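Local coordinates for cytosolic phospholipase A2 delta (Homo sapiens, PDB 5IZ5), which hydrolyses glycerophospholipids at the sn-2 position in a calcium-dependent manner, with a preference for linoleic acid there, at residues 294-308 against 351-363. The protein carries 3 engineered substitutions. Numbering follows the deposited sequence.
Sequences EQAFLSRRKQVVAKA and KLGLLDCVTYFSG
The loop that leads into the central parallel strand 360-363 of the catalytic domain runs alongside helix 292-313, and Arg-301 of that helix reaches across to the carbonyl of Val-358. The guanidinium takes this oxygen side-on: NE lies 2.8 Å and NH2 2.7 Å from Val-358 O, which sits close to the guanidinium plane, and the two N-H bonds are well short of straight because they converge on one oxygen. CG stands opposite the main-chain nitrogen about CA-CB, and a bend at chi2 (59°) brings the group over the loop. One face lies against Asp-356 O, while NH2 also donates to a water that in turn donates to Asp-356 OD1; NH1 bonds Gly-459 O beyond the two segments. Were the arginine replaced by alanine, Val-358 O would probably lose both of these donors and the water its link from the helix to Asp-356. In the α/β topology of the PLA2c domain, this loop completes the crossover from strand 327-331 through helix 335-351 to strand 360-363, parallel neighbours in the sheet. Further along helix 292-313, Val-305 rests its CG2 3.4 Å from Asp-356 O, the same oxygen that receives a CA-H...O contact from Val-305 CA. Ala-308 follows, with CB 3.4 Å from Asp-356 CB and also against Cys-357 SG. Toward the other end, Leu-298 CD2 presses on Thr-359 CG2 at 3.5 Å, a tight fit, and the two side chains meet nearly at right angles. Tyr-360 reaches past Leu-298 with its hydroxyl and donates to the anti lone pair of Glu-294 OE2 at 2.9 Å, the carboxylate plane turned 66° from the ring. That same oxygen forms a salt bridge with Arg-668, a charge likely to favour the ionised carboxylate.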
ATOM      1  N   GLU B 294       3.120  -0.887  19.158  1.00 40.74           N
ATOM      2  CA  GLU B 294       2.138   0.199  19.255  1.00 41.11           C
ATOM      3  C   GLU B 294       1.433   0.166  20.613  1.00 41.42           C
ATOM      4  O   GLU B 294       1.206   1.208  21.211  1.00 40.71           O
ATOM      5  CB  GLU B 294       1.108   0.159  18.116  1.00 39.97           C
ATOM      6  CG  GLU B 294       0.073   1.282  18.213  1.00 40.34           C
ATOM      7  CD  GLU B 294      -0.743   1.510  16.945  1.00 41.41           C
ATOM      8  OE1 GLU B 294      -0.339   1.042  15.856  1.00 40.39           O
ATOM      9  OE2 GLU B 294      -1.799   2.179  17.041  1.00 40.40           O
ATOM     10  N   GLN B 295       1.089  -1.028  21.088  1.00 43.77           N
ATOM     11  CA  GLN B 295       0.496  -1.179  22.419  1.00 47.09           C
ATOM     12  C   GLN B 295       1.416  -0.633  23.508  1.00 45.77           C
ATOM     13  O   GLN B 295       0.974   0.094  24.395  1.00 45.59           O
ATOM     14  CB  GLN B 295       0.182  -2.638  22.710  1.00 50.31           C
ATOM     15  CG  GLN B 295      -1.042  -3.139  21.985  1.00 55.20           C
ATOM     16  CD  GLN B 295      -1.284  -4.615  22.236  1.00 62.48           C
ATOM     17  OE1 GLN B 295      -1.235  -5.082  23.379  1.00 64.68           O
ATOM     18  NE2 GLN B 295      -1.556  -5.362  21.167  1.00 67.25           N
ATOM     19  N   ALA B 296       2.697  -0.983  23.426  1.00 44.86           N
ATOM     20  CA  ALA B 296       3.692  -0.467  24.360  1.00 43.21           C
ATOM     21  C   ALA B 296       3.791   1.049  24.257  1.00 41.73           C
ATOM     22  O   ALA B 296       3.865   1.742  25.271  1.00 39.74           O
ATOM     23  CB  ALA B 296       5.045  -1.108  24.104  1.00 42.29           C
ATOM     24  N   PHE B 297       3.782   1.567  23.033  1.00 41.28           N
ATOM     25  CA  PHE B 297       3.806   3.013  22.845  1.00 39.95           C
ATOM     26  C   PHE B 297       2.614   3.677  23.539  1.00 38.84           C
ATOM     27  O   PHE B 297       2.757   4.737  24.139  1.00 39.29           O
ATOM     28  CB  PHE B 297       3.815   3.394  21.361  1.00 39.61           C
ATOM     29  CG  PHE B 297       3.447   4.826  21.111  1.00 38.05           C
ATOM     30  CD1 PHE B 297       4.394   5.822  21.229  1.00 38.56           C
ATOM     31  CD2 PHE B 297       2.143   5.179  20.800  1.00 38.80           C
ATOM     32  CE1 PHE B 297       4.065   7.145  21.023  1.00 38.75           C
ATOM     33  CE2 PHE B 297       1.800   6.503  20.593  1.00 38.60           C
ATOM     34  CZ  PHE B 297       2.763   7.488  20.703  1.00 39.31           C
ATOM     35  N   LEU B 298       1.441   3.065  23.433  1.00 37.95           N
ATOM     36  CA  LEU B 298       0.238   3.654  24.002  1.00 41.24           C
ATOM     37  C   LEU B 298       0.354   3.830  25.510  1.00 41.14           C
ATOM     38  O   LEU B 298      -0.025   4.883  26.041  1.00 40.78           O
ATOM     39  CB  LEU B 298      -1.004   2.829  23.660  1.00 41.67           C
ATOM     40  CG  LEU B 298      -1.452   2.909  22.198  1.00 43.03           C
ATOM     41  CD1 LEU B 298      -2.590   1.930  21.954  1.00 42.38           C
ATOM     42  CD2 LEU B 298      -1.868   4.325  21.808  1.00 42.54           C
ATOM     43  N   SER B 299       0.874   2.808  26.191  1.00 40.63           N
ATOM     44  CA  SER B 299       1.113   2.896  27.638  1.00 41.05           C
ATOM     45  C   SER B 299       2.057   4.045  27.962  1.00 40.66           C
ATOM     46  O   SER B 299       1.794   4.830  28.867  1.00 41.46           O
ATOM     47  CB  SER B 299       1.632   1.565  28.209  1.00 41.38           C
ATOM     48  OG  SER B 299       2.966   1.268  27.807  1.00 41.05           O
ATOM     49  N   ARG B 300       3.134   4.169  27.193  1.00 41.14           N
ATOM     50  CA  ARG B 300       4.069   5.276  27.361  1.00 41.13           C
ATOM     51  C   ARG B 300       3.407   6.629  27.082  1.00 43.22           C
ATOM     52  O   ARG B 300       3.526   7.565  27.878  1.00 42.93           O
ATOM     53  CB  ARG B 300       5.296   5.065  26.459  1.00 42.15           C
ATOM     54  CG  ARG B 300       6.203   3.945  26.938  1.00 42.62           C
ATOM     55  CD  ARG B 300       7.505   3.789  26.174  1.00 42.37           C
ATOM     56  NE  ARG B 300       7.427   4.020  24.722  1.00 42.13           N
ATOM     57  CZ  ARG B 300       7.327   3.064  23.793  1.00 41.53           C
ATOM     58  NH1 ARG B 300       7.263   1.781  24.125  1.00 40.65           N
ATOM     59  NH2 ARG B 300       7.288   3.399  22.509  1.00 42.16           N
ATOM     60  N   ARG B 301       2.675   6.721  25.975  1.00 44.30           N
ATOM     61  CA  ARG B 301       2.083   7.989  25.554  1.00 44.31           C
ATOM     62  C   ARG B 301       0.981   8.454  26.507  1.00 43.71           C
ATOM     63  O   ARG B 301       0.869   9.641  26.785  1.00 40.68           O
ATOM     64  CB  ARG B 301       1.531   7.885  24.121  1.00 43.24           C
ATOM     65  CG  ARG B 301       0.998   9.187  23.534  1.00 42.16           C
ATOM     66  CD  ARG B 301       2.065  10.268  23.482  1.00 42.29           C
ATOM     67  NE  ARG B 301       1.568  11.507  22.898  1.00 41.82           N
ATOM     68  CZ  ARG B 301       2.275  12.630  22.810  1.00 41.82           C
ATOM     69  NH1 ARG B 301       3.526  12.689  23.266  1.00 41.59           N
ATOM     70  NH2 ARG B 301       1.727  13.708  22.264  1.00 41.77           N
ATOM     71  N   LYS B 302       0.172   7.523  26.996  1.00 46.37           N
ATOM     72  CA  LYS B 302      -0.965   7.873  27.857  1.00 51.55           C
ATOM     73  C   LYS B 302      -0.576   8.493  29.196  1.00 53.20           C
ATOM     74  O   LYS B 302      -1.371   9.228  29.787  1.00 52.47           O
ATOM     75  CB  LYS B 302      -1.880   6.670  28.067  1.00 54.86           C
ATOM     76  CG  LYS B 302      -2.770   6.429  26.861  1.00 59.12           C
ATOM     77  CD  LYS B 302      -3.588   5.161  26.994  1.00 60.98           C
ATOM     78  CE  LYS B 302      -4.346   4.892  25.703  1.00 62.66           C
ATOM     79  NZ  LYS B 302      -5.184   3.670  25.806  1.00 63.73           N
ATOM     80  N   GLN B 303       0.633   8.198  29.673  1.00 55.46           N
ATOM     81  CA  GLN B 303       1.169   8.895  30.842  1.00 58.64           C
ATOM     82  C   GLN B 303       1.394  10.364  30.533  1.00 54.72           C
ATOM     83  O   GLN B 303       1.037  11.228  31.334  1.00 54.03           O
ATOM     84  CB  GLN B 303       2.488   8.277  31.305  1.00 62.31           C
ATOM     85  CG  GLN B 303       2.302   7.035  32.166  1.00 67.67           C
ATOM     86  CD  GLN B 303       1.890   7.405  33.588  1.00 74.95           C
ATOM     87  OE1 GLN B 303       2.727   7.792  34.408  1.00 81.83           O
ATOM     88  NE2 GLN B 303       0.596   7.315  33.876  1.00 75.37           N
ATOM     89  N   VAL B 304       1.984  10.640  29.372  1.00 52.04           N
ATOM     90  CA  VAL B 304       2.243  12.018  28.953  1.00 50.45           C
ATOM     91  C   VAL B 304       0.923  12.752  28.710  1.00 49.25           C
ATOM     92  O   VAL B 304       0.787  13.922  29.054  1.00 49.00           O
ATOM     93  CB  VAL B 304       3.137  12.090  27.689  1.00 50.69           C
ATOM     94  CG1 VAL B 304       3.320  13.532  27.230  1.00 50.46           C
ATOM     95  CG2 VAL B 304       4.500  11.460  27.957  1.00 50.77           C
ATOM     96  N   VAL B 305      -0.048  12.050  28.136  1.00 49.19           N
ATOM     97  CA  VAL B 305      -1.369  12.626  27.875  1.00 49.60           C
ATOM     98  C   VAL B 305      -2.139  12.905  29.170  1.00 50.02           C
ATOM     99  O   VAL B 305      -2.740  13.971  29.320  1.00 48.26           O
ATOM    100  CB  VAL B 305      -2.211  11.709  26.964  1.00 49.78           C
ATOM    101  CG1 VAL B 305      -3.632  12.230  26.828  1.00 48.88           C
ATOM    102  CG2 VAL B 305      -1.567  11.582  25.585  1.00 50.56           C
ATOM    103  N   ALA B 306      -2.125  11.950  30.095  1.00 51.48           N
ATOM    104  CA  ALA B 306      -2.800  12.113  31.391  1.00 53.32           C
ATOM    105  C   ALA B 306      -2.313  13.372  32.106  1.00 55.02           C
ATOM    106  O   ALA B 306      -3.116  14.171  32.596  1.00 55.22           O
ATOM    107  CB  ALA B 306      -2.564  10.894  32.268  1.00 52.78           C
ATOM    108  N   LYS B 307      -0.995  13.546  32.142  1.00 57.62           N
ATOM    109  CA  LYS B 307      -0.379  14.719  32.760  1.00 61.08           C
ATOM    110  C   LYS B 307      -0.797  16.003  32.046  1.00 60.80           C
ATOM    111  O   LYS B 307      -1.271  16.947  32.682  1.00 61.55           O
ATOM    112  CB  LYS B 307       1.149  14.613  32.750  1.00 64.69           C
ATOM    113  CG  LYS B 307       1.812  15.052  34.045  1.00 69.72           C
ATOM    114  CD  LYS B 307       3.252  15.492  33.822  1.00 72.37           C
ATOM    115  CE  LYS B 307       3.325  16.807  33.059  1.00 75.23           C
ATOM    116  NZ  LYS B 307       4.728  17.283  32.924  1.00 77.65           N
ATOM    117  N   ALA B 308      -0.621  16.038  30.727  1.00 58.82           N
ATOM    118  CA  ALA B 308      -0.946  17.230  29.940  1.00 57.44           C
ATOM    119  C   ALA B 308      -2.433  17.581  30.015  1.00 54.84           C
ATOM    120  O   ALA B 308      -2.799  18.754  29.980  1.00 50.20           O
ATOM    121  CB  ALA B 308      -0.523  17.040  28.491  1.00 58.79           C
ATOM    122  N   LYS B 351       1.710  25.687  21.782  1.00 52.45           N
ATOM    123  CA  LYS B 351       1.541  26.870  22.623  1.00 53.16           C
ATOM    124  C   LYS B 351       0.403  26.713  23.626  1.00 52.19           C
ATOM    125  O   LYS B 351       0.526  27.141  24.765  1.00 55.26           O
ATOM    126  CB  LYS B 351       1.298  28.105  21.761  1.00 54.40           C
ATOM    127  CG  LYS B 351       2.537  28.603  21.040  1.00 56.90           C
ATOM    128  CD  LYS B 351       2.188  29.792  20.165  1.00 59.83           C
ATOM    129  CE  LYS B 351       3.400  30.375  19.465  1.00 62.39           C
ATOM    130  NZ  LYS B 351       2.999  31.453  18.521  1.00 64.26           N
ATOM    131  N   LEU B 352      -0.691  26.084  23.204  1.00 51.00           N
ATOM    132  CA  LEU B 352      -1.817  25.815  24.091  1.00 49.36           C
ATOM    133  C   LEU B 352      -1.568  24.659  25.055  1.00 49.33           C
ATOM    134  O   LEU B 352      -2.411  24.376  25.905  1.00 50.17           O
ATOM    135  CB  LEU B 352      -3.072  25.500  23.276  1.00 50.55           C
ATOM    136  CG  LEU B 352      -3.611  26.579  22.336  1.00 50.60           C
ATOM    137  CD1 LEU B 352      -4.858  26.047  21.641  1.00 51.39           C
ATOM    138  CD2 LEU B 352      -3.920  27.872  23.073  1.00 50.83           C
ATOM    139  N   GLY B 353      -0.431  23.980  24.918  1.00 49.79           N
ATOM    140  CA  GLY B 353      -0.124  22.811  25.735  1.00 47.80           C
ATOM    141  C   GLY B 353      -0.998  21.615  25.422  1.00 48.17           C
ATOM    142  O   GLY B 353      -1.119  20.713  26.241  1.00 50.88           O
ATOM    143  N   LEU B 354      -1.606  21.588  24.236  1.00 47.50           N
ATOM    144  CA  LEU B 354      -2.524  20.508  23.871  1.00 46.36           C
ATOM    145  C   LEU B 354      -1.905  19.458  22.944  1.00 45.82           C
ATOM    146  O   LEU B 354      -2.486  18.388  22.747  1.00 45.59           O
ATOM    147  CB  LEU B 354      -3.794  21.088  23.250  1.00 46.91           C
ATOM    148  CG  LEU B 354      -4.586  22.032  24.160  1.00 45.85           C
ATOM    149  CD1 LEU B 354      -5.748  22.634  23.396  1.00 47.14           C
ATOM    150  CD2 LEU B 354      -5.096  21.318  25.399  1.00 45.47           C
ATOM    151  N   LEU B 355      -0.729  19.748  22.394  1.00 45.06           N
ATOM    152  CA  LEU B 355      -0.018  18.775  21.565  1.00 46.65           C
ATOM    153  C   LEU B 355       0.319  17.519  22.374  1.00 47.37           C
ATOM    154  O   LEU B 355       0.222  16.402  21.857  1.00 48.23           O
ATOM    155  CB  LEU B 355       1.249  19.397  20.971  1.00 46.57           C
ATOM    156  CG  LEU B 355       1.997  18.622  19.877  1.00 47.51           C
ATOM    157  CD1 LEU B 355       1.072  18.165  18.758  1.00 47.22           C
ATOM    158  CD2 LEU B 355       3.124  19.473  19.310  1.00 46.46           C
ATOM    159  N   ASP B 356       0.678  17.706  23.648  1.00 47.15           N
ATOM    160  CA  ASP B 356       0.965  16.587  24.555  1.00 46.58           C
ATOM    161  C   ASP B 356      -0.265  15.735  24.885  1.00 46.82           C
ATOM    162  O   ASP B 356      -0.123  14.649  25.441  1.00 49.00           O
ATOM    163  CB  ASP B 356       1.600  17.086  25.863  1.00 46.83           C
ATOM    164  CG  ASP B 356       3.019  17.617  25.678  1.00 47.76           C
ATOM    165  OD1 ASP B 356       3.685  17.270  24.686  1.00 48.44           O
ATOM    166  OD2 ASP B 356       3.478  18.390  26.539  1.00 50.34           O
ATOM    167  N   CYS B 357      -1.462  16.227  24.572  1.00 46.15           N
ATOM    168  CA  CYS B 357      -2.683  15.440  24.728  1.00 45.77           C
ATOM    169  C   CYS B 357      -3.006  14.556  23.513  1.00 45.15           C
ATOM    170  O   CYS B 357      -3.961  13.783  23.554  1.00 44.92           O
ATOM    171  CB  CYS B 357      -3.875  16.363  25.007  1.00 48.41           C
ATOM    172  SG  CYS B 357      -3.676  17.450  26.440  1.00 51.49           S
ATOM    173  N   VAL B 358      -2.216  14.653  22.443  1.00 43.45           N
ATOM    174  CA  VAL B 358      -2.503  13.930  21.200  1.00 42.28           C
ATOM    175  C   VAL B 358      -1.784  12.586  21.155  1.00 40.50           C
ATOM    176  O   VAL B 358      -0.572  12.520  21.347  1.00 40.40           O
ATOM    177  CB  VAL B 358      -2.085  14.761  19.969  1.00 43.42           C
ATOM    178  CG1 VAL B 358      -2.373  14.005  18.675  1.00 43.58           C
ATOM    179  CG2 VAL B 358      -2.801  16.103  19.971  1.00 44.01           C
ATOM    180  N   THR B 359      -2.533  11.522  20.885  1.00 39.82           N
ATOM    181  CA  THR B 359      -1.965  10.177  20.775  1.00 42.07           C
ATOM    182  C   THR B 359      -1.557   9.837  19.336  1.00 42.27           C
ATOM    183  O   THR B 359      -0.452   9.337  19.105  1.00 42.13           O
ATOM    184  CB  THR B 359      -2.945   9.112  21.311  1.00 43.34           C
ATOM    185  OG1 THR B 359      -3.114   9.300  22.720  1.00 43.55           O
ATOM    186  CG2 THR B 359      -2.424   7.695  21.066  1.00 44.55           C
ATOM    187  N   TYR B 360      -2.440  10.124  18.379  1.00 41.40           N
ATOM    188  CA  TYR B 360      -2.225   9.759  16.977  1.00 39.19           C
ATOM    189  C   TYR B 360      -2.161  10.972  16.056  1.00 40.38           C
ATOM    190  O   TYR B 360      -2.843  11.972  16.275  1.00 42.31           O
ATOM    191  CB  TYR B 360      -3.344   8.847  16.507  1.00 39.11           C
ATOM    192  CG  TYR B 360      -3.359   7.480  17.152  1.00 37.43           C
ATOM    193  CD1 TYR B 360      -2.319   6.584  16.946  1.00 37.22           C
ATOM    194  CD2 TYR B 360      -4.429   7.074  17.942  1.00 37.10           C
ATOM    195  CE1 TYR B 360      -2.334   5.325  17.521  1.00 37.80           C
ATOM    196  CE2 TYR B 360      -4.457   5.816  18.519  1.00 36.83           C
ATOM    197  CZ  TYR B 360      -3.407   4.945  18.310  1.00 37.12           C
ATOM    198  OH  TYR B 360      -3.428   3.685  18.863  1.00 37.36           O
ATOM    199  N   PHE B 361      -1.351  10.865  15.007  1.00 39.35           N
ATOM    200  CA  PHE B 361      -1.137  11.962  14.064  1.00 38.48           C
ATOM    201  C   PHE B 361      -1.083  11.359  12.656  1.00 39.08           C
ATOM    202  O   PHE B 361      -0.073  10.775  12.266  1.00 37.24           O
ATOM    203  CB  PHE B 361       0.151  12.704  14.462  1.00 37.63           C
ATOM    204  CG  PHE B 361       0.498  13.906  13.611  1.00 37.38           C
ATOM    205  CD1 PHE B 361      -0.343  14.386  12.609  1.00 37.63           C
ATOM    206  CD2 PHE B 361       1.693  14.576  13.840  1.00 36.29           C
ATOM    207  CE1 PHE B 361       0.023  15.487  11.849  1.00 36.16           C
ATOM    208  CE2 PHE B 361       2.056  15.679  13.091  1.00 36.74           C
ATOM    209  CZ  PHE B 361       1.219  16.137  12.091  1.00 36.31           C
ATOM    210  N   SER B 362      -2.191  11.472  11.919  1.00 38.39           N
ATOM    211  CA  SER B 362      -2.297  10.918  10.566  1.00 39.25           C
ATOM    212  C   SER B 362      -2.257  12.007   9.497  1.00 39.34           C
ATOM    213  O   SER B 362      -2.706  13.145   9.713  1.00 37.89           O
ATOM    214  CB  SER B 362      -3.570  10.083  10.399  1.00 40.80           C
ATOM    215  OG  SER B 362      -4.720  10.904  10.310  1.00 41.61           O
ATOM    216  N   GLY B 363      -1.714  11.642   8.338  1.00 37.65           N
ATOM    217  CA  GLY B 363      -1.602  12.565   7.217  1.00 37.84           C
ATOM    218  C   GLY B 363      -1.437  11.867   5.878  1.00 39.04           C
ATOM    219  O   GLY B 363      -1.092  10.671   5.810  1.00 36.94           O
TER
HETATM  220  O   HOH W   1       3.759  15.374  22.671  1.00 49.66           O